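Local atomic coordinates of viral structural protein 4 (Bombyx mori cytoplasmic polyhedrosis virus, PDB entry 6TZ0), a protein that binds GTP and accompanies the RNA-dependent RNA polymerase inside the virus particle, where it probably acts as a cofactor of viral transcription. Residues B[47-50]-B[51-55]; B[57-60]-B[61-64]. One frame throughout, in Å; residues are numbered along the deposited sequence.

Interaction 1 of 2, residues B[47-50]-B[51-55]; sequences KYAS and LIHSM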
loop_
_atom_site.group_PDB
_atom_site.type_symbol
_atom_site.label_atom_id
_atom_site.label_comp_id
_atom_site.label_asym_id
_atom_site.label_seq_id
_atom_site.Cartn_x
_atom_site.Cartn_y
_atom_site.Cartn_z
ATOM N N LYS B 47 -32.288 38.070 17.006
ATOM C CA LYS B 47 -31.471 39.087 16.352
ATOM C C LYS B 47 -30.018 38.972 16.786
ATOM O O LYS B 47 -29.102 39.208 15.983
ATOM C CB LYS B 47 -32.012 40.474 16.674
ATOM C CG LYS B 47 -33.417 40.724 16.174
ATOM C CD LYS B 47 -33.878 42.130 16.531
ATOM C CE LYS B 47 -35.336 42.355 16.161
ATOM N NZ LYS B 47 -35.541 42.364 14.688
ATOM N N TYR B 48 -29.796 38.601 18.050
ATOM C CA TYR B 48 -28.438 38.381 18.538
ATOM C C TYR B 48 -27.775 37.224 17.806
ATOM O O TYR B 48 -26.601 37.308 17.421
ATOM C CB TYR B 48 -28.460 38.102 20.038
ATOM C CG TYR B 48 -28.895 39.261 20.904
ATOM C CD1 TYR B 48 -28.921 40.560 20.414
ATOM C CD2 TYR B 48 -29.284 39.050 22.216
ATOM C CE1 TYR B 48 -29.319 41.610 21.203
ATOM C CE2 TYR B 48 -29.687 40.096 23.013
ATOM C CZ TYR B 48 -29.698 41.372 22.502
ATOM O OH TYR B 48 -30.098 42.420 23.291
ATOM N N ALA B 49 -28.528 36.146 17.583
ATOM C CA ALA B 49 -28.003 35.012 16.832
ATOM C C ALA B 49 -27.729 35.369 15.376
ATOM O O ALA B 49 -26.762 34.862 14.791
ATOM C CB ALA B 49 -28.969 33.836 16.916
ATOM N N SER B 50 -28.552 36.239 14.782
ATOM C CA SER B 50 -28.284 36.696 13.419
ATOM C C SER B 50 -26.987 37.496 13.339
ATOM O O SER B 50 -26.193 37.322 12.398
ATOM C CB SER B 50 -29.456 37.531 12.914
ATOM O OG SER B 50 -29.196 38.043 11.626
ATOM N N LEU B 51 -26.747 38.362 14.331
ATOM C CA LEU B 51 -25.500 39.124 14.380
ATOM C C LEU B 51 -24.288 38.215 14.565
ATOM O O LEU B 51 -23.225 38.455 13.973
ATOM C CB LEU B 51 -25.565 40.157 15.502
ATOM C CG LEU B 51 -26.567 41.299 15.353
ATOM C CD1 LEU B 51 -26.611 42.134 16.611
ATOM C CD2 LEU B 51 -26.207 42.162 14.169
ATOM N N ILE B 52 -24.436 37.156 15.366
ATOM C CA ILE B 52 -23.341 36.207 15.554
ATOM C C ILE B 52 -23.051 35.443 14.264
ATOM O O ILE B 52 -21.884 35.216 13.924
ATOM C CB ILE B 52 -23.648 35.265 16.736
ATOM C CG1 ILE B 52 -23.627 36.036 18.049
ATOM C CG2 ILE B 52 -22.642 34.152 16.852
ATOM C CD1 ILE B 52 -24.116 35.227 19.217
ATOM N N HIS B 53 -24.097 35.065 13.511
ATOM C CA HIS B 53 -23.890 34.406 12.217
ATOM C C HIS B 53 -23.142 35.295 11.233
ATOM O O HIS B 53 -22.232 34.827 10.532
ATOM C CB HIS B 53 -25.217 33.993 11.589
ATOM C CG HIS B 53 -25.825 32.764 12.181
ATOM N ND1 HIS B 53 -26.724 32.805 13.221
ATOM C CD2 HIS B 53 -25.687 31.459 11.853
ATOM C CE1 HIS B 53 -27.106 31.577 13.516
ATOM N NE2 HIS B 53 -26.482 30.741 12.706
ATOM N N SER B 54 -23.510 36.578 11.172
ATOM C CA SER B 54 -22.839 37.500 10.257
ATOM C C SER B 54 -21.375 37.697 10.635
ATOM O O SER B 54 -20.489 37.675 9.767
ATOM C CB SER B 54 -23.567 38.837 10.254
ATOM O OG SER B 54 -24.906 38.683 9.827
ATOM N N MET B 55 -21.106 37.857 11.936
ATOM C CA MET B 55 -19.738 38.028 12.415
ATOM C C MET B 55 -18.893 36.785 12.157
ATOM O O MET B 55 -17.726 36.893 11.761
ATOM C CB MET B 55 -19.767 38.367 13.903
ATOM C CG MET B 55 -18.429 38.660 14.537
ATOM S SD MET B 55 -17.651 40.163 13.964
ATOM C CE MET B 55 -18.662 41.383 14.788
#
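The carbonyl oxygen of A49 is gripped twice by one residue, H53, four places further along the same helix. The backbone amide supplies the regular helical bond, H53 N to A49 O at 3.0 Å, while the imidazole adds a second, H53 ND1 to A49 O at 2.6 Å. The two donors come in from opposite faces of the carbonyl plane; ND1 stands 51° out of it, clear of the lone-pair directions. With CG turned anti to the carbonyl carbon (chi1 -77°), the ring folds back over the preceding turn, and A49 O meets it at its ND1 edge, 19° out of the ring plane. NE2, on the far side of the ring, makes a weak hydrogen bond to F2 O; if that weak bond is real, the ring would donate from both nitrogens, which might favour protonation.

The same doubling recurs one residue on, at S50 O. S54 N lies 3.0 Å from S50 O. S54 OG reaches S50 O from the opposite face of that carbonyl, at 3.2 Å, its hydroxyl placed beside its own backbone N. Such a serine bond back to the i-4 carbonyl is a familiar way to satisfy a hydroxyl within a helix. The frame underneath is regular alpha-helix: L51 N bonds K47 O and I52 N bonds Y48 O.

In the fold, all of this lies on helix 41-60. The N-terminal segment runs past it, S50 OG bonding D5 OD2 and H53 touching M1; Y48 stacks on F148, and I52 and M55 pack against helix 136-146.

Interaction 2 of 2, residues B[57-60]-B[61-64]; sequences AKHA and ARHN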
loop_
_atom_site.group_PDB
_atom_site.type_symbol
_atom_site.label_atom_id
_atom_site.label_comp_id
_atom_site.label_asym_id
_atom_site.label_seq_id
_atom_site.Cartn_x
_atom_site.Cartn_y
_atom_site.Cartn_z
ATOM N N ALA B 57 -19.358 34.511 9.735
ATOM C CA ALA B 57 -19.076 34.414 8.306
ATOM C C ALA B 57 -17.984 35.389 7.888
ATOM O O ALA B 57 -17.110 35.040 7.077
ATOM C CB ALA B 57 -20.351 34.654 7.506
ATOM N N LYS B 58 -17.991 36.599 8.464
ATOM C CA LYS B 58 -16.936 37.569 8.173
ATOM C C LYS B 58 -15.570 37.084 8.645
ATOM O O LYS B 58 -14.580 37.215 7.917
ATOM C CB LYS B 58 -17.260 38.916 8.814
ATOM C CG LYS B 58 -16.208 39.974 8.546
ATOM C CD LYS B 58 -16.564 41.306 9.164
ATOM C CE LYS B 58 -16.361 41.278 10.666
ATOM N NZ LYS B 58 -16.564 42.615 11.286
ATOM N N HIS B 59 -15.491 36.510 9.849
ATOM C CA HIS B 59 -14.189 36.044 10.321
ATOM C C HIS B 59 -13.731 34.787 9.597
ATOM O O HIS B 59 -12.525 34.573 9.447
ATOM C CB HIS B 59 -14.189 35.767 11.822
ATOM C CG HIS B 59 -14.433 36.975 12.664
ATOM N ND1 HIS B 59 -13.644 38.099 12.593
ATOM C CD2 HIS B 59 -15.301 37.191 13.677
ATOM C CE1 HIS B 59 -14.066 38.986 13.474
ATOM N NE2 HIS B 59 -15.068 38.457 14.149
ATOM N N ALA B 60 -14.658 33.934 9.163
ATOM C CA ALA B 60 -14.263 32.728 8.448
ATOM C C ALA B 60 -13.839 33.010 7.019
ATOM O O ALA B 60 -13.053 32.239 6.461
ATOM C CB ALA B 60 -15.402 31.709 8.446
ATOM N N ALA B 61 -14.325 34.096 6.416
ATOM C CA ALA B 61 -13.929 34.401 5.046
ATOM C C ALA B 61 -12.480 34.856 4.912
ATOM O O ALA B 61 -11.991 34.952 3.784
ATOM C CB ALA B 61 -14.849 35.469 4.462
ATOM N N ARG B 62 -11.777 35.128 6.012
ATOM C CA ARG B 62 -10.427 35.661 5.923
ATOM C C ARG B 62 -9.329 34.618 6.053
ATOM O O ARG B 62 -8.199 34.892 5.640
ATOM C CB ARG B 62 -10.195 36.738 6.988
ATOM C CG ARG B 62 -10.993 38.000 6.763
ATOM C CD ARG B 62 -10.374 39.173 7.497
ATOM N NE ARG B 62 -10.399 39.037 8.947
ATOM C CZ ARG B 62 -11.347 39.543 9.729
ATOM N NH1 ARG B 62 -12.348 40.234 9.206
ATOM N NH2 ARG B 62 -11.282 39.370 11.041
ATOM N N HIS B 63 -9.602 33.444 6.623
ATOM C CA HIS B 63 -8.570 32.418 6.781
ATOM C C HIS B 63 -9.086 31.096 6.236
ATOM O O HIS B 63 -9.486 30.233 7.020
ATOM C CB HIS B 63 -8.170 32.273 8.237
ATOM C CG HIS B 63 -7.542 33.496 8.820
ATOM N ND1 HIS B 63 -8.272 34.478 9.456
ATOM C CD2 HIS B 63 -6.251 33.899 8.867
ATOM C CE1 HIS B 63 -7.459 35.433 9.867
ATOM N NE2 HIS B 63 -6.226 35.108 9.518
ATOM N N ASN B 64 -9.030 30.941 4.909
ATOM C CA ASN B 64 -9.212 29.669 4.202
ATOM C C ASN B 64 -10.560 29.001 4.512
ATOM O O ASN B 64 -10.698 27.781 4.436
ATOM C CB ASN B 64 -8.044 28.722 4.513
ATOM C CG ASN B 64 -7.838 27.664 3.450
ATOM O OD1 ASN B 64 -8.519 27.654 2.430
ATOM N ND2 ASN B 64 -6.912 26.753 3.699
#
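A57 and A61 close the final turn of helix 41-60: A61 N donates to A57 O at 3.0 Å, with an N-H...O angle of 139°. Beyond it the chain runs into the loop leading to helix 70-79. Here the C-terminal end of the helix is dressed by side chains, chiefly that of R62.

R62 folds back along the helix, its chain bent at chi3 (-65°), and lies alongside both K58 and H59. Its guanidinium stands nearly perpendicular to the H59 imidazole, the planes 85° apart. NH2 comes to the ring edge, in plane, with R62 NH2 3.1 Å from H59 ND1, while K58 O and H59 CA lie over one face of the guanidinium. R62 CG is 3.8 Å from K58 O, and R62 NH1 lies 3.9 Å from K58 CG, on the lysine's aliphatic part.

The next shell may ease the proximity of two positive chains. K58 NZ and R62 NH1 remain 5.3 Å apart, and K58 NZ makes a salt bridge to E140 OE2 on helix 136-146, a carboxylate that probably offsets the charge. H59 also packs on A137 and E140 of that helix. A60, on helix 41-60, rests on L67 of the loop, and H63 O bonds T66 OG1. At the end of the segment N64 turns to the RNA-dependent RNA polymerase chain: its OD1 is hydrogen-bonded to NH2 of the polymerase's R458, and its ND2 to OG of the polymerase's S936.

How the interactions relate
Both interactions belong to helix 41-60 and follow in series: interaction 1 occupies its middle turns, and interaction 2 its C-terminal turn with the loop beyond, their centres about 15 Å apart. Helix 136-146 flanks both. E140 marks the overlap, since M55 packs on it from the first and K58 bridges to it from the second. The surroundings differ otherwise: residues 47-55 lie beside the N-terminal segment of their own chain, whereas 57-64 end at the polymerase through N64. Each centre is about 34 to 35 Å from the chain's centre and away from the GTP-binding residues. The helix packs within its own chain, and the loop after it reaches the polymerase.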